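Local coordinates for pirin-like protein (Geobacillus kaustophilus, PDB 2P17) that is of unknown function but belongs to the iron-binding pirin family of two-domain cupin proteins, carrying one iron ion per subunit, at residues 30-33 with 34-37. Residues are numbered along the deposited sequence; the frame is centred on the assembly and turned at random.
Sequences PGNW and QEYD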
ATOM      1  N   PRO A  30       9.785 -10.947  -0.843  1.00 16.05           N
ATOM      2  CA  PRO A  30       8.983 -12.097  -1.263  1.00 16.32           C
ATOM      3  C   PRO A  30       9.348 -13.359  -0.479  1.00 16.61           C
ATOM      4  O   PRO A  30      10.386 -13.392   0.185  1.00 16.98           O
ATOM      5  CB  PRO A  30       9.351 -12.264  -2.741  1.00 16.98           C
ATOM      6  CG  PRO A  30      10.726 -11.697  -2.851  1.00 17.26           C
ATOM      7  CD  PRO A  30      10.771 -10.551  -1.872  1.00 16.35           C
ATOM      8  N   GLY A  31       8.482 -14.370  -0.549  1.00 16.83           N
ATOM      9  CA  GLY A  31       8.740 -15.669   0.079  1.00 17.05           C
ATOM     10  C   GLY A  31       8.487 -15.735   1.573  1.00 17.50           C
ATOM     11  O   GLY A  31       8.957 -16.660   2.245  1.00 18.59           O
ATOM     12  N   ASN A  32       7.764 -14.749   2.096  1.00 16.65           N
ATOM     13  CA  ASN A  32       7.410 -14.692   3.510  1.00 16.07           C
ATOM     14  C   ASN A  32       5.905 -14.468   3.675  1.00 15.40           C
ATOM     15  O   ASN A  32       5.469 -13.670   4.511  1.00 14.28           O
ATOM     16  CB  ASN A  32       8.220 -13.597   4.212  1.00 15.65           C
ATOM     17  CG  ASN A  32       8.163 -13.704   5.725  1.00 15.37           C
ATOM     18  OD1 ASN A  32       7.638 -14.681   6.271  1.00 16.00           O
ATOM     19  ND2 ASN A  32       8.693 -12.695   6.413  1.00 15.78           N
ATOM     20  N   TRP A  33       5.121 -15.211   2.889  1.00 15.26           N
ATOM     21  CA  TRP A  33       3.674 -15.104   2.890  1.00 15.53           C
ATOM     22  C   TRP A  33       3.128 -15.286   4.298  1.00 13.86           C
ATOM     23  O   TRP A  33       2.121 -14.660   4.670  1.00 14.14           O
ATOM     24  CB  TRP A  33       3.037 -16.138   1.940  1.00 17.15           C
ATOM     25  CG  TRP A  33       2.926 -17.529   2.528  1.00 18.50           C
ATOM     26  CD1 TRP A  33       3.840 -18.533   2.416  1.00 20.72           C
ATOM     27  CD2 TRP A  33       1.857 -18.051   3.344  1.00 20.28           C
ATOM     28  NE1 TRP A  33       3.417 -19.644   3.101  0.80 20.43           N
ATOM     29  CE2 TRP A  33       2.201 -19.380   3.674  0.80 20.39           C
ATOM     30  CE3 TRP A  33       0.646 -17.524   3.823  1.00 21.23           C
ATOM     31  CZ2 TRP A  33       1.381 -20.193   4.464  0.80 19.63           C
ATOM     32  CZ3 TRP A  33      -0.175 -18.341   4.609  1.00 20.40           C
ATOM     33  CH2 TRP A  33       0.202 -19.662   4.913  1.00 19.90           C
ATOM     34  N   GLN A  34       3.791 -16.144   5.082  1.00 12.50           N
ATOM     35  CA  GLN A  34       3.267 -16.521   6.387  1.00 11.68           C
ATOM     36  C   GLN A  34       3.266 -15.361   7.361  1.00 11.23           C
ATOM     37  O   GLN A  34       2.427 -15.304   8.248  1.00 11.66           O
ATOM     38  CB  GLN A  34       4.011 -17.736   6.969  1.00 11.20           C
ATOM     39  CG  GLN A  34       5.475 -17.519   7.342  1.00 12.60           C
ATOM     40  CD  GLN A  34       6.437 -17.858   6.217  1.00 14.50           C
ATOM     41  OE1 GLN A  34       6.104 -17.766   5.032  1.00 14.99           O
ATOM     42  NE2 GLN A  34       7.644 -18.262   6.588  1.00 15.25           N
ATOM     43  N   GLU A  35       4.202 -14.426   7.188  1.00 10.09           N
ATOM     44  CA  GLU A  35       4.230 -13.246   8.037  1.00 10.00           C
ATOM     45  C   GLU A  35       3.312 -12.135   7.542  1.00  9.15           C
ATOM     46  O   GLU A  35       2.763 -11.388   8.354  1.00  8.95           O
ATOM     47  CB  GLU A  35       5.660 -12.698   8.189  1.00  9.96           C
ATOM     48  CG  GLU A  35       5.786 -11.594   9.233  1.00 10.77           C
ATOM     49  CD  GLU A  35       7.184 -11.011   9.330  1.00 11.17           C
ATOM     50  OE1 GLU A  35       8.160 -11.718   9.002  1.00 13.50           O
ATOM     51  OE2 GLU A  35       7.292  -9.839   9.753  1.00 12.43           O
ATOM     52  N   TYR A  36       3.181 -12.009   6.220  1.00  9.05           N
ATOM     53  CA  TYR A  36       2.572 -10.805   5.639  1.00  8.87           C
ATOM     54  C   TYR A  36       1.152 -10.956   5.120  1.00  8.36           C
ATOM     55  O   TYR A  36       0.530  -9.956   4.762  1.00  8.95           O
ATOM     56  CB  TYR A  36       3.453 -10.275   4.514  1.00  8.43           C
ATOM     57  CG  TYR A  36       4.866  -9.910   4.920  1.00  9.31           C
ATOM     58  CD1 TYR A  36       5.132  -9.203   6.100  1.00 10.07           C
ATOM     59  CD2 TYR A  36       5.926 -10.221   4.087  1.00 10.24           C
ATOM     60  CE1 TYR A  36       6.439  -8.858   6.447  1.00 10.05           C
ATOM     61  CE2 TYR A  36       7.235  -9.862   4.420  1.00 10.57           C
ATOM     62  CZ  TYR A  36       7.475  -9.186   5.594  1.00  9.71           C
ATOM     63  OH  TYR A  36       8.782  -8.822   5.922  1.00 11.74           O
ATOM     64  N   ASP A  37       0.658 -12.192   5.115  1.00  8.63           N
ATOM     65  CA  ASP A  37      -0.692 -12.574   4.668  1.00  8.54           C
ATOM     66  C   ASP A  37      -1.692 -11.480   5.057  1.00  8.43           C
ATOM     67  O   ASP A  37      -1.850 -11.202   6.245  1.00  8.40           O
ATOM     68  CB  ASP A  37      -1.030 -13.909   5.363  1.00  8.99           C
ATOM     69  CG  ASP A  37      -2.302 -14.563   4.856  1.00  9.29           C
ATOM     70  OD1 ASP A  37      -2.892 -14.082   3.869  1.00  9.83           O
ATOM     71  OD2 ASP A  37      -2.714 -15.573   5.485  1.00 10.94           O
TER
HETATM   72  O   HOH W   1       9.867 -17.698   4.708  1.00 29.08           O
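With CG anti to the backbone N in both Asn-32 (chi1 -166°) and Glu-35 (chi1 -171°), amide and carboxylate swing together across the first turn of a short helix. Asn-32 ND2 donates to Glu-35 OE1 at 2.8 Å, meeting the carboxylate from above its plane. This illustrates how an N-cap residue can reach the third helical position through its side chain, while its carbonyl O accepts from Glu-35 N at 3.1 Å and, weakly, from Tyr-36 N. One residue on, Trp-33 O takes the amide N of Asp-37 at 2.9 Å, just where the chain leaves helical geometry. The Trp-33 indole lies over the start of Gln-34: Gln-34 CA makes a CH-pi contact 4.0 Å from the centroid of the six-membered ring, and Asp-37 OD2 lies at the ring edge. Replacing the indole with an alanine here is likely to strip the CH-pi partner from Gln-34 CA and open a gap at the edge where Asp-37 OD2 lies. A water bridges Gly-31 O and Gln-34 NE2 around the turn. Glu-35 OE2 forms salt bridges with Arg-8 and Arg-9, and Tyr-36 OH bonds to Glu-29, while both Asp-37 carboxylate oxygens accept backbone amides at Val-245 and Asn-246. Helix 33-36 lies between antiparallel strands 22-26 and 39-47, tied by these contacts to strand 3-19 and the chain after strand 235-242, the Tyr-36 ring meeting Phe-215 of strand 212-216.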